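Local coordinates for paraflagellar rod component (Trypanosoma cruzi, PDB 6XYB), which is of unknown function but forms a four-subunit assembly that binds magnesium ions between its subunits, and is probably a component of the paraflagellar rod, at residues 11-16 with 75-80; 98-103 with 109-114. All coordinates share one frame; numbering follows the deposited sequence. Where two conformers were deposited one is given.

Strand 6-13 comes first in the chain, and interaction 1 sets its end against the start of helix 74-90, closing a long loop that contains strands 17-21, 55-57 and 62-66 and helix 27-36. The helix then leads into strand 93-103, which turns back as strand 108-117; interaction 2 closes the short turn between them as a beta hairpin. The two contacts therefore follow in series, neither nesting nor crossing. In space they meet, because strand 108-117 lies between strands 6-13 and 93-103 in the antiparallel sheet. Interaction 1 packs the start of the helix on one face of that sheet, while interaction 2 joins its edge strand, where subunits share magnesium ions, to the rest.

Interaction 1: residues 11-16 with 75-80; sequences ATFNPP and LHKSAV
Phe13 and Lys77 come closest in the backbone, with 8.1 Å between their CA atoms, as the last residues of strand 6-13 face the first turns of helix 74-90. Lys77 has CG anti to the carbonyl carbon (chi1 -66°) and runs nearly straight beyond it, antiparallel alongside Phe13. Its CG sits over the centre of the aromatic ring, 3.7 Å from the centroid and 3° off the normal, a nearly perpendicular CH-pi contact. Farther along, Lys77 CD lies 3.8 Å from Phe13 CD2 and Lys77 CE 3.8 Å from Phe13 CB, so the aliphatic chain runs from ring to stem. Here a helix packs on one face of an antiparallel sheet, and Phe13 is a strand residue turned to that helix, with Phe81 one turn on also against it. A lysine suits this border: methylenes cover the ring, while NZ reaches beyond it to a salt bridge with OD1 of Asp109 on the neighbouring strand. Beyond Phe13 the chain turns through two consecutive cis peptides, before Asn14 and before Pro15. Asn14 OD1 lies at the edge of the Phe13 ring, in its plane, and Asn14 ND2 donates to the carbonyl O of the S-hydroxycysteine at position 72.

Interaction 2: residues 98-103 with 109-114; sequences SNSIRD and DTTKLF. With MG (magnesium ion), chain H; MG (magnesium ion), chain G.
Ser98 to Arg102 pair with Leu113 to Asp109 as the two arms of a beta hairpin, strand 93-103 lying at the edge of the subunit's antiparallel sheet. The N-to-C directions are 170° apart. Asn99 with Lys112 and Ile101 with Thr110 are the hydrogen-bonded pairs; Lys112 N reaches Asn99 O at 2.8 Å, and Ile101 N and Thr110 O are 2.9 Å apart. The non-hydrogen-bonded pairs Ser98 with Leu113, Ser100 with Thr111 and Arg102 with Asp109 alternate with them, their side chains sharing one sheet face.

Ser98 adds a bond to the ladder. With chi1 at -179°, its OG stands opposite the backbone N and reaches Lys112 O at 2.8 Å. Asn99 N binds the same oxygen at 3.1 Å from the other face of the carbonyl plane, so two donors grip Lys112 O. A small hydroxyl suits this place, fitting also against Leu113 CD2. On the other sheet face Asn99 OD1 meets the edge of the Phe114 ring, 3.4 Å from CE2, the amide and ring planes being 33° apart; this oxygen is also hydrogen-bonded to Ser98 OG of a neighbouring subunit.

The carbonyls of Ser98 and Ser100 point away from strand 108-117, each to a magnesium ion, at 2.2 Å from Ser98 O and 2.3 Å from Ser100 O. The same serine oxygens of the other three subunits complete each set of four protein ligands. Since each metal-bound carbonyl shares its peptide with the N-H of Asn99 or Ile101, the cation would be expected to polarise that peptide and strengthen the hairpin bond it donates.

Interaction 1: residues 11-16 with 75-80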
ATOM      1  N   ALA C  11      -3.642   3.167  12.002  1.00 14.21           N
ATOM      2  CA  ALA C  11      -4.413   4.362  12.372  1.00 14.64           C
ATOM      3  C   ALA C  11      -5.826   4.181  11.805  1.00 13.94           C
ATOM      4  O   ALA C  11      -5.953   3.997  10.578  1.00 15.81           O
ATOM      5  CB  ALA C  11      -3.768   5.582  11.815  1.00 16.07           C
ATOM      6  N   THR C  12      -6.819   4.347  12.678  1.00 16.28           N
ATOM      7  CA  THR C  12      -8.221   4.298  12.318  1.00 15.76           C
ATOM      8  C   THR C  12      -8.807   5.664  12.617  1.00 15.53           C
ATOM      9  O   THR C  12      -8.501   6.233  13.640  1.00 18.18           O
ATOM     10  CB  THR C  12      -8.930   3.142  13.041  1.00 19.65           C
ATOM     11  OG1 THR C  12      -8.334   1.897  12.615  1.00 20.64           O
ATOM     12  CG2 THR C  12     -10.403   3.118  12.676  1.00 21.00           C
ATOM     13  N   PHE C  13      -9.632   6.123  11.714  1.00 18.25           N
ATOM     14  CA  PHE C  13     -10.388   7.374  11.827  1.00 19.22           C
ATOM     15  C   PHE C  13     -11.852   7.105  11.458  1.00 21.81           C
ATOM     16  O   PHE C  13     -12.105   6.291  10.593  1.00 23.62           O
ATOM     17  CB  PHE C  13      -9.866   8.376  10.825  1.00 18.75           C
ATOM     18  CG  PHE C  13      -8.414   8.621  10.909  1.00 19.02           C
ATOM     19  CD1 PHE C  13      -7.865   9.600  11.696  1.00 18.04           C
ATOM     20  CD2 PHE C  13      -7.554   7.854  10.161  1.00 17.86           C
ATOM     21  CE1 PHE C  13      -6.495   9.771  11.813  1.00 20.32           C
ATOM     22  CE2 PHE C  13      -6.182   8.043  10.233  1.00 20.96           C
ATOM     23  CZ  PHE C  13      -5.642   8.991  11.064  1.00 20.07           C
ATOM     24  N   ASN C  14     -12.849   7.768  12.079  1.00 25.54           N
ATOM     25  CA  ASN C  14     -12.792   8.610  13.253  1.00 27.48           C
ATOM     26  C   ASN C  14     -13.592   7.967  14.374  1.00 32.61           C
ATOM     27  O   ASN C  14     -14.528   7.209  14.113  1.00 30.68           O
ATOM     28  CB  ASN C  14     -13.337   9.999  12.909  1.00 26.85           C
ATOM     29  CG  ASN C  14     -12.296  10.831  12.190  1.00 29.62           C
ATOM     30  OD1 ASN C  14     -11.241  11.108  12.737  1.00 28.43           O
ATOM     31  ND2 ASN C  14     -12.558  11.212  10.952  1.00 34.32           N
ATOM     32  N   PRO C  15     -13.289   8.285  15.656  1.00 28.64           N
ATOM     33  CA  PRO C  15     -12.237   9.232  15.998  1.00 29.56           C
ATOM     34  C   PRO C  15     -10.853   8.613  15.827  1.00 26.46           C
ATOM     35  O   PRO C  15     -10.733   7.389  15.640  1.00 24.40           O
ATOM     36  CB  PRO C  15     -12.488   9.555  17.473  1.00 34.38           C
ATOM     37  CG  PRO C  15     -13.182   8.310  17.999  1.00 36.35           C
ATOM     38  CD  PRO C  15     -13.945   7.713  16.834  1.00 40.02           C
ATOM     39  N   PRO C  16      -9.802   9.462  15.819  1.00 23.70           N
ATOM     40  CA  PRO C  16      -8.443   9.030  15.498  1.00 22.31           C
ATOM     41  C   PRO C  16      -7.852   8.155  16.605  1.00 20.29           C
ATOM     42  O   PRO C  16      -7.692   8.565  17.750  1.00 23.51           O
ATOM     43  CB  PRO C  16      -7.616  10.286  15.283  1.00 24.26           C
ATOM     44  CG  PRO C  16      -8.509  11.454  15.664  1.00 29.73           C
ATOM     45  CD  PRO C  16      -9.897  10.922  15.973  1.00 29.49           C
ATOM     46  N   LEU C  75      -7.079  15.648   4.952  1.00 24.28           N
ATOM     47  CA  LEU C  75      -5.809  16.388   5.004  1.00 21.67           C
ATOM     48  C   LEU C  75      -5.088  16.104   6.332  1.00 23.37           C
ATOM     49  O   LEU C  75      -3.864  15.925   6.345  1.00 23.63           O
ATOM     50  CB  LEU C  75      -6.139  17.887   4.892  1.00 25.81           C
ATOM     51  CG  LEU C  75      -4.927  18.803   4.999  1.00 30.06           C
ATOM     52  CD1 LEU C  75      -3.910  18.498   3.895  1.00 30.56           C
ATOM     53  CD2 LEU C  75      -5.350  20.265   4.916  1.00 35.33           C
ATOM     54  N   HIS C  76      -5.823  16.078   7.442  1.00 24.02           N
ATOM     55  CA  HIS C  76      -5.187  15.866   8.755  1.00 23.46           C
ATOM     56  C   HIS C  76      -4.689  14.413   8.858  1.00 22.17           C
ATOM     57  O   HIS C  76      -3.678  14.167   9.555  1.00 23.69           O
ATOM     58  CB  HIS C  76      -6.122  16.311   9.880  1.00 25.95           C
ATOM     59  CG  HIS C  76      -6.084  17.790  10.075  1.00 31.77           C
ATOM     60  ND1 HIS C  76      -6.665  18.676   9.179  1.00 41.72           N
ATOM     61  CD2 HIS C  76      -5.460  18.547  11.010  1.00 32.99           C
ATOM     62  CE1 HIS C  76      -6.462  19.932   9.591  1.00 42.48           C
ATOM     63  NE2 HIS C  76      -5.718  19.886  10.711  1.00 44.48           N
ATOM     64  N   LYS C  77      -5.366  13.475   8.195  1.00 24.86           N
ATOM     65  CA  LYS C  77      -4.935  12.073   8.197  1.00 19.00           C
ATOM     66  C   LYS C  77      -3.560  12.015   7.477  1.00 19.95           C
ATOM     67  O   LYS C  77      -2.651  11.395   7.979  1.00 20.73           O
ATOM     68  CB  LYS C  77      -5.953  11.224   7.454  1.00 22.51           C
ATOM     69  CG  LYS C  77      -7.303  11.142   8.127  1.00 24.91           C
ATOM     70  CD  LYS C  77      -8.287  10.303   7.384  1.00 23.82           C
ATOM     71  CE  LYS C  77      -9.735  10.603   7.744  1.00 25.91           C
ATOM     72  NZ  LYS C  77     -10.681   9.843   6.887  1.00 30.27           N
ATOM     73  N   SER C  78      -3.387  12.699   6.333  1.00 20.12           N
ATOM     74  CA  SER C  78      -2.107  12.737   5.597  1.00 21.33           C
ATOM     75  C   SER C  78      -1.033  13.276   6.542  1.00 20.61           C
ATOM     76  O   SER C  78       0.074  12.774   6.549  1.00 21.37           O
ATOM     77  CB  SER C  78      -2.264  13.607   4.358  1.00 19.44           C
ATOM     78  OG  SER C  78      -3.206  13.068   3.431  1.00 21.99           O
ATOM     79  N   ALA C  79      -1.352  14.354   7.258  1.00 19.83           N
ATOM     80  CA  ALA C  79      -0.381  14.951   8.189  1.00 21.06           C
ATOM     81  C   ALA C  79       0.022  13.962   9.302  1.00 18.36           C
ATOM     82  O   ALA C  79       1.171  13.918   9.680  1.00 20.90           O
ATOM     83  CB  ALA C  79      -0.974  16.214   8.793  1.00 22.14           C
ATOM     84  N   VAL C  80      -0.905  13.254   9.872  1.00 20.71           N
ATOM     85  CA  VAL C  80      -0.576  12.258  10.941  1.00 20.10           C
ATOM     86  C   VAL C  80       0.352  11.200  10.351  1.00 19.15           C
ATOM     87  O   VAL C  80       1.379  10.817  10.956  1.00 19.16           O
ATOM     88  CB  VAL C  80      -1.840  11.594  11.480  1.00 20.72           C
ATOM     89  CG1 VAL C  80      -1.495  10.401  12.342  1.00 24.34           C
ATOM     90  CG2 VAL C  80      -2.702  12.599  12.248  1.00 25.16           C
TER

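Interaction 2: residues 98-103 with 109-114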
ATOM      1  N   SER C  98       2.584   0.189   2.932  1.00  9.43           N
ATOM      2  CA  SER C  98       1.374   0.726   3.576  1.00  8.61           C
ATOM      3  C   SER C  98       0.154   0.130   2.866  1.00 10.88           C
ATOM      4  O   SER C  98       0.196  -0.161   1.704  1.00 10.77           O
ATOM      5  CB  SER C  98       1.303   2.231   3.512  1.00 11.15           C
ATOM      6  OG  SER C  98       0.165   2.790   4.138  1.00 16.16           O
ATOM      7  N   ASN C  99      -0.979   0.062   3.558  1.00 10.57           N
ATOM      8  CA  ASN C  99      -2.274  -0.311   2.941  1.00 10.21           C
ATOM      9  C   ASN C  99      -3.409   0.330   3.728  1.00 10.14           C
ATOM     10  O   ASN C  99      -3.218   0.730   4.845  1.00 13.44           O
ATOM     11  CB  ASN C  99      -2.387  -1.835   2.789  1.00 10.15           C
ATOM     12  CG  ASN C  99      -2.255  -2.675   4.017  1.00 14.01           C
ATOM     13  OD1 ASN C  99      -1.187  -3.156   4.367  1.00 18.14           O
ATOM     14  ND2 ASN C  99      -3.344  -2.798   4.726  1.00 21.08           N
ATOM     15  N   SER C 100      -4.530   0.425   3.100  1.00  9.10           N
ATOM     16  CA  SER C 100      -5.697   0.995   3.779  0.50 12.28           C
ATOM     17  C   SER C 100      -6.979   0.344   3.267  1.00 11.56           C
ATOM     18  O   SER C 100      -7.061  -0.165   2.130  1.00 12.31           O
ATOM     19  CB  SER C 100      -5.708   2.504   3.617  0.50 15.00           C
ATOM     20  OG  SER C 100      -5.516   2.906   2.260  0.50 19.94           O
ATOM     21  N   ILE C 101      -7.986   0.398   4.142  1.00 14.24           N
ATOM     22  CA  ILE C 101      -9.359   0.003   3.771  1.00 13.00           C
ATOM     23  C   ILE C 101     -10.352   1.028   4.331  1.00 12.60           C
ATOM     24  O   ILE C 101     -10.003   1.741   5.304  1.00 14.99           O
ATOM     25  CB  ILE C 101      -9.722  -1.397   4.268  1.00 15.18           C
ATOM     26  CG1 ILE C 101      -9.572  -1.483   5.779  1.00 16.20           C
ATOM     27  CG2 ILE C 101      -8.879  -2.443   3.623  1.00 19.40           C
ATOM     28  CD1 ILE C 101     -10.016  -2.808   6.414  1.00 20.64           C
ATOM     29  N   ARG C 102     -11.571   1.008   3.809  1.00 15.10           N
ATOM     30  CA  ARG C 102     -12.689   1.757   4.420  1.00 20.13           C
ATOM     31  C   ARG C 102     -13.824   0.803   4.668  1.00 20.32           C
ATOM     32  O   ARG C 102     -14.126   0.034   3.750  1.00 21.32           O
ATOM     33  CB  ARG C 102     -13.105   2.932   3.548  1.00 20.63           C
ATOM     34  CG  ARG C 102     -14.193   3.744   4.219  1.00 29.38           C
ATOM     35  CD  ARG C 102     -14.383   5.078   3.531  1.00 29.01           C
ATOM     36  NE  ARG C 102     -15.376   5.887   4.223  1.00 33.99           N
ATOM     37  CZ  ARG C 102     -16.688   5.639   4.227  1.00 35.71           C
ATOM     38  NH1 ARG C 102     -17.206   4.633   3.532  1.00 40.49           N
ATOM     39  NH2 ARG C 102     -17.505   6.420   4.904  1.00 48.90           N
ATOM     40  N   ASP C 103     -14.487   0.972   5.799  1.00 23.17           N
ATOM     41  CA  ASP C 103     -15.627   0.125   6.228  1.00 28.33           C
ATOM     42  C   ASP C 103     -16.867   0.989   6.039  1.00 31.23           C
ATOM     43  O   ASP C 103     -16.994   2.031   6.720  1.00 30.74           O
ATOM     44  CB  ASP C 103     -15.380  -0.445   7.621  1.00 36.70           C
ATOM     45  CG  ASP C 103     -16.558  -1.238   8.172  1.00 34.22           C
ATOM     46  OD1 ASP C 103     -17.688  -1.057   7.658  1.00 46.87           O
ATOM     47  OD2 ASP C 103     -16.347  -1.978   9.142  1.00 40.03           O
ATOM     48  N   ASP C 109     -12.059   4.449   8.385  1.00 17.99           N
ATOM     49  CA  ASP C 109     -10.972   3.982   7.493  1.00 17.73           C
ATOM     50  C   ASP C 109      -9.766   3.603   8.317  1.00 16.81           C
ATOM     51  O   ASP C 109      -9.547   4.228   9.353  1.00 18.74           O
ATOM     52  CB  ASP C 109     -10.562   4.974   6.418  1.00 20.21           C
ATOM     53  CG  ASP C 109     -10.179   6.323   6.984  1.00 23.90           C
ATOM     54  OD1 ASP C 109     -11.127   7.090   7.315  1.00 33.41           O
ATOM     55  OD2 ASP C 109      -8.958   6.652   7.014  1.00 25.46           O
ATOM     56  N   THR C 110      -9.067   2.555   7.902  1.00 15.69           N
ATOM     57  CA  THR C 110      -7.912   2.070   8.639  1.00 14.89           C
ATOM     58  C   THR C 110      -6.721   2.003   7.696  1.00 15.33           C
ATOM     59  O   THR C 110      -6.882   1.340   6.658  1.00 15.72           O
ATOM     60  CB  THR C 110      -8.218   0.699   9.263  1.00 15.21           C
ATOM     61  OG1 THR C 110      -9.309   0.873  10.183  1.00 19.89           O
ATOM     62  CG2 THR C 110      -7.014   0.126   9.971  1.00 18.00           C
ATOM     63  N   THR C 111      -5.581   2.470   8.144  1.00 13.91           N
ATOM     64  CA  THR C 111      -4.361   2.473   7.387  1.00 11.87           C
ATOM     65  C   THR C 111      -3.264   1.825   8.214  1.00 11.35           C
ATOM     66  O   THR C 111      -3.079   2.192   9.371  1.00 14.79           O
ATOM     67  CB  THR C 111      -3.979   3.868   6.969  1.00 14.75           C
ATOM     68  OG1 THR C 111      -5.002   4.480   6.188  1.00 17.14           O
ATOM     69  CG2 THR C 111      -2.630   3.924   6.314  1.00 14.44           C
ATOM     70  N   LYS C 112      -2.521   0.935   7.596  1.00 12.29           N
ATOM     71  CA  LYS C 112      -1.377   0.293   8.188  1.00 12.72           C
ATOM     72  C   LYS C 112      -0.071   0.760   7.510  1.00 11.86           C
ATOM     73  O   LYS C 112      -0.018   0.959   6.314  1.00 11.77           O
ATOM     74  CB  LYS C 112      -1.562  -1.210   8.171  1.00 15.92           C
ATOM     75  CG  LYS C 112      -2.758  -1.551   9.037  1.00 21.02           C
ATOM     76  CD  LYS C 112      -2.870  -2.924   9.472  1.00 21.59           C
ATOM     77  CE  LYS C 112      -4.299  -3.200   9.861  1.00 21.94           C
ATOM     78  NZ  LYS C 112      -4.524  -2.761  11.266  1.00 19.99           N
ATOM     79  N   LEU C 113       0.946   0.972   8.341  1.00 11.41           N
ATOM     80  CA  LEU C 113       2.282   1.404   7.891  1.00 10.52           C
ATOM     81  C   LEU C 113       3.235   0.351   8.476  1.00 11.19           C
ATOM     82  O   LEU C 113       3.248   0.129   9.737  1.00 12.36           O
ATOM     83  CB  LEU C 113       2.580   2.810   8.403  1.00 11.21           C
ATOM     84  CG  LEU C 113       1.713   3.964   7.930  1.00 13.41           C
ATOM     85  CD1 LEU C 113       1.926   5.186   8.837  1.00 19.64           C
ATOM     86  CD2 LEU C 113       2.050   4.418   6.508  1.00 17.74           C
ATOM     87  N   PHE C 114       4.095  -0.207   7.646  1.00 11.24           N
ATOM     88  CA  PHE C 114       5.025  -1.247   8.114  1.00 11.34           C
ATOM     89  C   PHE C 114       6.470  -0.750   7.932  1.00 11.37           C
ATOM     90  O   PHE C 114       6.804  -0.170   6.895  1.00 12.78           O
ATOM     91  CB  PHE C 114       4.860  -2.511   7.254  1.00 11.83           C
ATOM     92  CG  PHE C 114       3.526  -3.159   7.389  1.00 13.68           C
ATOM     93  CD1 PHE C 114       3.227  -3.903   8.502  1.00 15.58           C
ATOM     94  CD2 PHE C 114       2.563  -2.940   6.430  1.00 14.96           C
ATOM     95  CE1 PHE C 114       1.988  -4.511   8.651  1.00 16.62           C
ATOM     96  CE2 PHE C 114       1.322  -3.586   6.550  1.00 19.63           C
ATOM     97  CZ  PHE C 114       1.038  -4.327   7.672  1.00 17.27           C
TER
HETATM   98 MG    MG H 204       0.340  -0.183  -0.524  1.00 12.07          MG
HETATM   99 MG    MG G 203      -7.097  -0.189  -0.167  1.00 12.95          MG